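Local coordinates for uncharacterized protein (Bacteroides vulgatus, PDB 4FMR) that is of unknown function but probably binds DNA, joining a domain related to the HU/IHF family to a DUF4469 domain with an immunoglobulin-like fold, at residues D208-L213 with T236-G241; G151-L156 with I199-A204. All coordinates share one frame; numbering follows the deposited sequence. Where two conformers were deposited one is given.

Interaction 1 (D208-L213 with T236-G241); sequences DGEYML and TIYIGG
Strands 209-213 and 236-240 run antiparallel, with an angle of 139° between their directions and axes approaching to 4.5 Å. Gly-209 with Ile-239 and Tyr-211 with Ile-237 are the hydrogen-bonded pairs; the straightest of their four bonds runs from Ile-239 N to Gly-209 O (2.8 Å). Gly-209 has a phi of 139°, where a CB would be jammed against the preceding carbonyl oxygen. Just past the paired strands, Gly-241 N binds Asp-208 OD2 at 2.9 Å, coming from above the carboxylate plane. A water links the same OD2 to Tyr-238 OH, while OD1 forms a salt bridge with Arg-113 of the second subunit.

On the face carrying Glu-210, Thr-236 and Tyr-238, Glu-210 has CG anti to the backbone N and bends at chi2 (79°), so its chain crosses Thr-236 and Tyr-238 at about right angles. Thr-236 OG1 donates to the anti lone pair of Glu-210 OE2 at 2.8 Å, and Glu-210 OE1 lies 3.4 Å from Tyr-238 CB, at the edge of the Tyr-238 ring. Because OE2 also forms a salt bridge with Arg-81 of the second subunit, an alanine in place of Glu-210 removes the carboxylate and would probably loosen both the tie to Thr-236 and this link between the subunits. The selenomethionine Met-212 curls so that its CE comes 4.0 Å from Thr-236 CB.

The face carrying Tyr-211, Ile-237 and Ile-239 is largely apolar. Ile-239 CD1 sits over the Tyr-211 ring in a CH-pi contact, 4.1 Å from its centroid, and Ile-237 CG2 reaches Tyr-211 CB at 3.8 Å. Tyr-211 OH bonds to Glu-207 O.

Within the mixed sheet, strand 171-176 flanks strand 209-217 and strand 147-149 flanks strand 231-240, while Leu-213 and Ile-237 turn inward onto strand 153-159.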
# COMPACT_ATOMS: atom_id res chain seq x y z
N ASP B 208 -5.48 -16.36 5.39
CA ASP B 208 -4.55 -15.30 4.97
C ASP B 208 -3.17 -15.86 4.66
O ASP B 208 -2.68 -16.77 5.34
CB ASP B 208 -4.39 -14.19 6.05
CG ASP B 208 -5.67 -13.57 6.55
OD1 ASP B 208 -6.40 -14.25 7.28
OD2 ASP B 208 -5.88 -12.37 6.31
N GLY B 209 -2.54 -15.30 3.64
CA GLY B 209 -1.20 -15.70 3.29
C GLY B 209 -0.96 -15.82 1.81
O GLY B 209 -1.87 -15.62 0.99
N GLU B 210 0.29 -16.11 1.49
CA GLU B 210 0.75 -16.31 0.14
C GLU B 210 0.32 -17.72 -0.35
O GLU B 210 0.25 -18.68 0.42
CB GLU B 210 2.27 -16.12 0.06
CG GLU B 210 2.71 -15.64 -1.32
CD GLU B 210 2.55 -14.17 -1.67
OE1 GLU B 210 2.32 -13.35 -0.75
OE2 GLU B 210 2.71 -13.83 -2.87
N TYR B 211 -0.03 -17.78 -1.64
CA TYR B 211 -0.42 -18.98 -2.37
C TYR B 211 0.21 -18.96 -3.74
O TYR B 211 0.49 -17.88 -4.28
CB TYR B 211 -1.96 -19.11 -2.54
CG TYR B 211 -2.75 -19.36 -1.27
CD1 TYR B 211 -2.96 -18.34 -0.34
CD2 TYR B 211 -3.35 -20.59 -1.04
CE1 TYR B 211 -3.67 -18.57 0.84
CE2 TYR B 211 -4.08 -20.83 0.13
CZ TYR B 211 -4.24 -19.81 1.06
OH TYR B 211 -4.96 -20.03 2.19
N MSE B 212 0.41 -20.14 -4.33
CA MSE B 212 0.81 -20.27 -5.71
C MSE B 212 -0.48 -20.55 -6.49
O MSE B 212 -1.16 -21.54 -6.21
CB MSE B 212 1.89 -21.35 -5.93
CG MSE B 212 2.42 -21.40 -7.38
SE MSE B 212 3.24 -19.69 -7.94
CE MSE B 212 4.59 -19.43 -6.58
N LEU B 213 -0.88 -19.60 -7.36
CA LEU B 213 -2.06 -19.72 -8.20
C LEU B 213 -1.63 -20.39 -9.53
O LEU B 213 -0.69 -19.93 -10.18
CB LEU B 213 -2.76 -18.36 -8.44
CG LEU B 213 -4.11 -18.43 -9.22
CD1 LEU B 213 -5.06 -17.33 -8.77
CD2 LEU B 213 -3.90 -18.33 -10.73
N THR B 236 2.38 -16.12 -8.16
CA THR B 236 2.20 -16.04 -6.72
C THR B 236 1.04 -15.06 -6.41
O THR B 236 0.76 -14.15 -7.21
CB THR B 236 3.51 -15.65 -6.04
OG1 THR B 236 3.39 -15.94 -4.65
CG2 THR B 236 3.89 -14.18 -6.28
N ILE B 237 0.36 -15.26 -5.28
CA ILE B 237 -0.78 -14.42 -4.92
C ILE B 237 -0.87 -14.31 -3.41
O ILE B 237 -0.73 -15.31 -2.70
CB ILE B 237 -2.14 -14.96 -5.55
CG1 ILE B 237 -3.34 -13.99 -5.34
CG2 ILE B 237 -2.49 -16.36 -5.04
CD1 ILE B 237 -4.66 -14.30 -6.22
N TYR B 238 -1.15 -13.12 -2.92
CA TYR B 238 -1.40 -12.97 -1.50
C TYR B 238 -2.90 -12.91 -1.29
O TYR B 238 -3.59 -12.08 -1.89
CB TYR B 238 -0.70 -11.75 -0.89
CG TYR B 238 -1.07 -11.56 0.57
CD1 TYR B 238 -0.46 -12.32 1.57
CD2 TYR B 238 -2.04 -10.63 0.94
CE1 TYR B 238 -0.85 -12.19 2.90
CE2 TYR B 238 -2.45 -10.51 2.27
CZ TYR B 238 -1.84 -11.28 3.25
OH TYR B 238 -2.19 -11.12 4.57
N ILE B 239 -3.42 -13.75 -0.42
CA ILE B 239 -4.85 -13.72 -0.15
C ILE B 239 -5.09 -13.18 1.25
O ILE B 239 -4.48 -13.65 2.21
CB ILE B 239 -5.49 -15.13 -0.37
CG1 ILE B 239 -5.38 -15.51 -1.89
CG2 ILE B 239 -6.97 -15.14 0.13
CD1 ILE B 239 -5.68 -16.87 -2.28
N GLY B 240 -5.94 -12.16 1.33
CA GLY B 240 -6.34 -11.57 2.60
C GLY B 240 -7.70 -12.14 2.94
O GLY B 240 -8.53 -12.33 2.03
N GLY B 241 -7.90 -12.44 4.22
CA GLY B 241 -9.13 -13.02 4.74
C GLY B 241 -10.40 -12.32 4.28
O GLY B 241 -10.38 -11.11 4.00
O HOH W 1 -4.72 -10.10 5.36

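Interaction 2 (G151-L156 with I199-A204); sequences GRNFTL and IILLPA
Antiparallel strands 153-156 and 199-201 meet at 152° with axes 4.7 Å apart, joined at the hydrogen-bonded pair Phe-154 and Ile-200, where Ile-200 N points almost straight along the C=O axis of Phe-154. Leu-202 N extends the pairing to Arg-152 O at 2.9 Å. Beyond this the chains leave regular strand: Gly-151 N, at a residue with positive phi, makes weak bonds to both Leu-202 O and Pro-203 O.

Phe-154 CB packs against two aliphatic chains of the partner segment, 4.1 Å from Ile-200 CG1 and 4.0 Å from Leu-202 CD1. With CG anti to the backbone N (chi1 -166°), its ring leads away from strand 199-201 and meets the ring of Phe-146, their planes about 50° apart. Across the other face, Thr-155 and Ile-199 lie side by side, OG1 of the threonine 3.6 Å from CG1 of the isoleucine. Leu-201 folds its CD1 over the backbone at Arg-152 C, 3.6 Å away.

These are the two central strands of a four-stranded antiparallel sheet: strand 132-138 borders 153-159 and strand 190-193 borders 197-201, while Phe-154 and Leu-202 also pack on Ala-148 of strand 147-149.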
# COMPACT_ATOMS: atom_id res chain seq x y z
N GLY B 151 -13.29 -14.83 -0.86
CA GLY B 151 -14.73 -14.68 -1.01
C GLY B 151 -15.13 -13.61 -1.99
O GLY B 151 -16.32 -13.29 -2.09
N ARG B 152 -14.15 -13.04 -2.72
CA ARG B 152 -14.40 -11.95 -3.66
C ARG B 152 -13.74 -12.25 -5.02
O ARG B 152 -13.03 -13.25 -5.16
CB ARG B 152 -13.91 -10.61 -3.08
CG ARG B 152 -14.75 -10.08 -1.90
CD ARG B 152 -16.15 -9.64 -2.32
NE ARG B 152 -16.96 -9.15 -1.20
CZ ARG B 152 -16.98 -7.88 -0.78
NH1 ARG B 152 -16.22 -6.97 -1.37
NH2 ARG B 152 -17.75 -7.53 0.24
N ASN B 153 -14.01 -11.42 -6.03
CA ASN B 153 -13.50 -11.65 -7.37
C ASN B 153 -12.08 -11.17 -7.60
O ASN B 153 -11.64 -10.16 -7.08
CB ASN B 153 -14.40 -11.02 -8.42
CG ASN B 153 -15.72 -11.74 -8.55
OD1 ASN B 153 -15.80 -12.90 -8.99
ND2 ASN B 153 -16.79 -11.09 -8.10
N PHE B 154 -11.40 -11.92 -8.46
CA PHE B 154 -10.05 -11.64 -8.87
C PHE B 154 -9.96 -11.81 -10.38
O PHE B 154 -10.57 -12.73 -10.93
CB PHE B 154 -9.06 -12.58 -8.14
CG PHE B 154 -7.64 -12.10 -8.28
CD1 PHE B 154 -7.15 -11.07 -7.49
CD2 PHE B 154 -6.80 -12.64 -9.27
CE1 PHE B 154 -5.85 -10.59 -7.67
CE2 PHE B 154 -5.50 -12.15 -9.45
CZ PHE B 154 -5.04 -11.13 -8.65
N THR B 155 -9.24 -10.88 -11.05
CA THR B 155 -9.04 -10.95 -12.51
C THR B 155 -7.57 -11.24 -12.84
O THR B 155 -6.68 -10.55 -12.37
CB THR B 155 -9.51 -9.65 -13.22
OG1 THR B 155 -10.87 -9.40 -12.90
CG2 THR B 155 -9.38 -9.75 -14.73
N LEU B 156 -7.35 -12.20 -13.72
CA LEU B 156 -6.04 -12.58 -14.24
C LEU B 156 -5.93 -12.16 -15.69
O LEU B 156 -6.78 -12.54 -16.50
CB LEU B 156 -5.83 -14.10 -14.12
CG LEU B 156 -5.78 -14.66 -12.72
CD1 LEU B 156 -6.28 -16.09 -12.70
CD2 LEU B 156 -4.41 -14.51 -12.13
N ILE B 199 -11.77 -14.14 -15.03
CA ILE B 199 -12.39 -13.59 -13.84
C ILE B 199 -12.82 -14.78 -12.99
O ILE B 199 -13.54 -15.67 -13.46
CB ILE B 199 -13.54 -12.57 -14.06
CG1 ILE B 199 -13.03 -11.39 -14.94
CG2 ILE B 199 -14.06 -12.06 -12.68
CD1 ILE B 199 -14.06 -10.35 -15.35
N ILE B 200 -12.32 -14.83 -11.76
CA ILE B 200 -12.66 -15.94 -10.87
C ILE B 200 -13.27 -15.38 -9.60
O ILE B 200 -13.08 -14.22 -9.29
CB ILE B 200 -11.41 -16.87 -10.55
CG1 ILE B 200 -10.29 -16.12 -9.80
CG2 ILE B 200 -10.89 -17.57 -11.82
CD1 ILE B 200 -9.17 -16.95 -9.16
N LEU B 201 -14.02 -16.23 -8.89
CA LEU B 201 -14.54 -15.96 -7.55
C LEU B 201 -13.69 -16.76 -6.60
O LEU B 201 -13.62 -17.96 -6.75
CB LEU B 201 -16.04 -16.29 -7.38
CG LEU B 201 -16.62 -15.94 -5.97
CD1 LEU B 201 -16.50 -14.46 -5.65
CD2 LEU B 201 -18.09 -16.31 -5.87
N LEU B 202 -13.01 -16.12 -5.67
CA LEU B 202 -12.16 -16.84 -4.72
C LEU B 202 -12.98 -17.43 -3.58
O LEU B 202 -13.83 -16.73 -3.05
CB LEU B 202 -11.06 -15.91 -4.14
CG LEU B 202 -9.97 -15.44 -5.09
CD1 LEU B 202 -9.18 -14.28 -4.49
CD2 LEU B 202 -9.04 -16.58 -5.47
N PRO B 203 -12.75 -18.69 -3.13
CA PRO B 203 -13.50 -19.20 -1.94
C PRO B 203 -13.25 -18.33 -0.69
O PRO B 203 -12.17 -17.75 -0.53
CB PRO B 203 -12.94 -20.62 -1.73
CG PRO B 203 -12.20 -20.95 -2.98
CD PRO B 203 -11.75 -19.68 -3.61
N ALA B 204 -14.27 -18.24 0.17
CA ALA B 204 -14.29 -17.42 1.38
C ALA B 204 -13.47 -18.01 2.52
O ALA B 204 -12.96 -17.26 3.35
CB ALA B 204 -15.73 -17.23 1.84

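Overall arrangement
Interactions 1 and 2 lie in the two sheets of the immunoglobulin-like domain, their centres about 12 Å apart. Both segments of interaction 2 precede those of interaction 1 in the chain, and strand 197-201 is followed directly by strand 209-217. The sheets pack through apolar side chains, with Leu-213 CD2 3.8 Å from Leu-156 CD1, Ile-237 CD1 4.0 Å from Phe-154 CE2, and Leu-213 CD1 reaching Ile-200 CD1. The two pairings thus form facing parts of one beta-sandwich core. Their outer surroundings differ: 208-213 and 236-241 also meet the second subunit, whereas 151-156 and 199-204 have no contact with the partner chain.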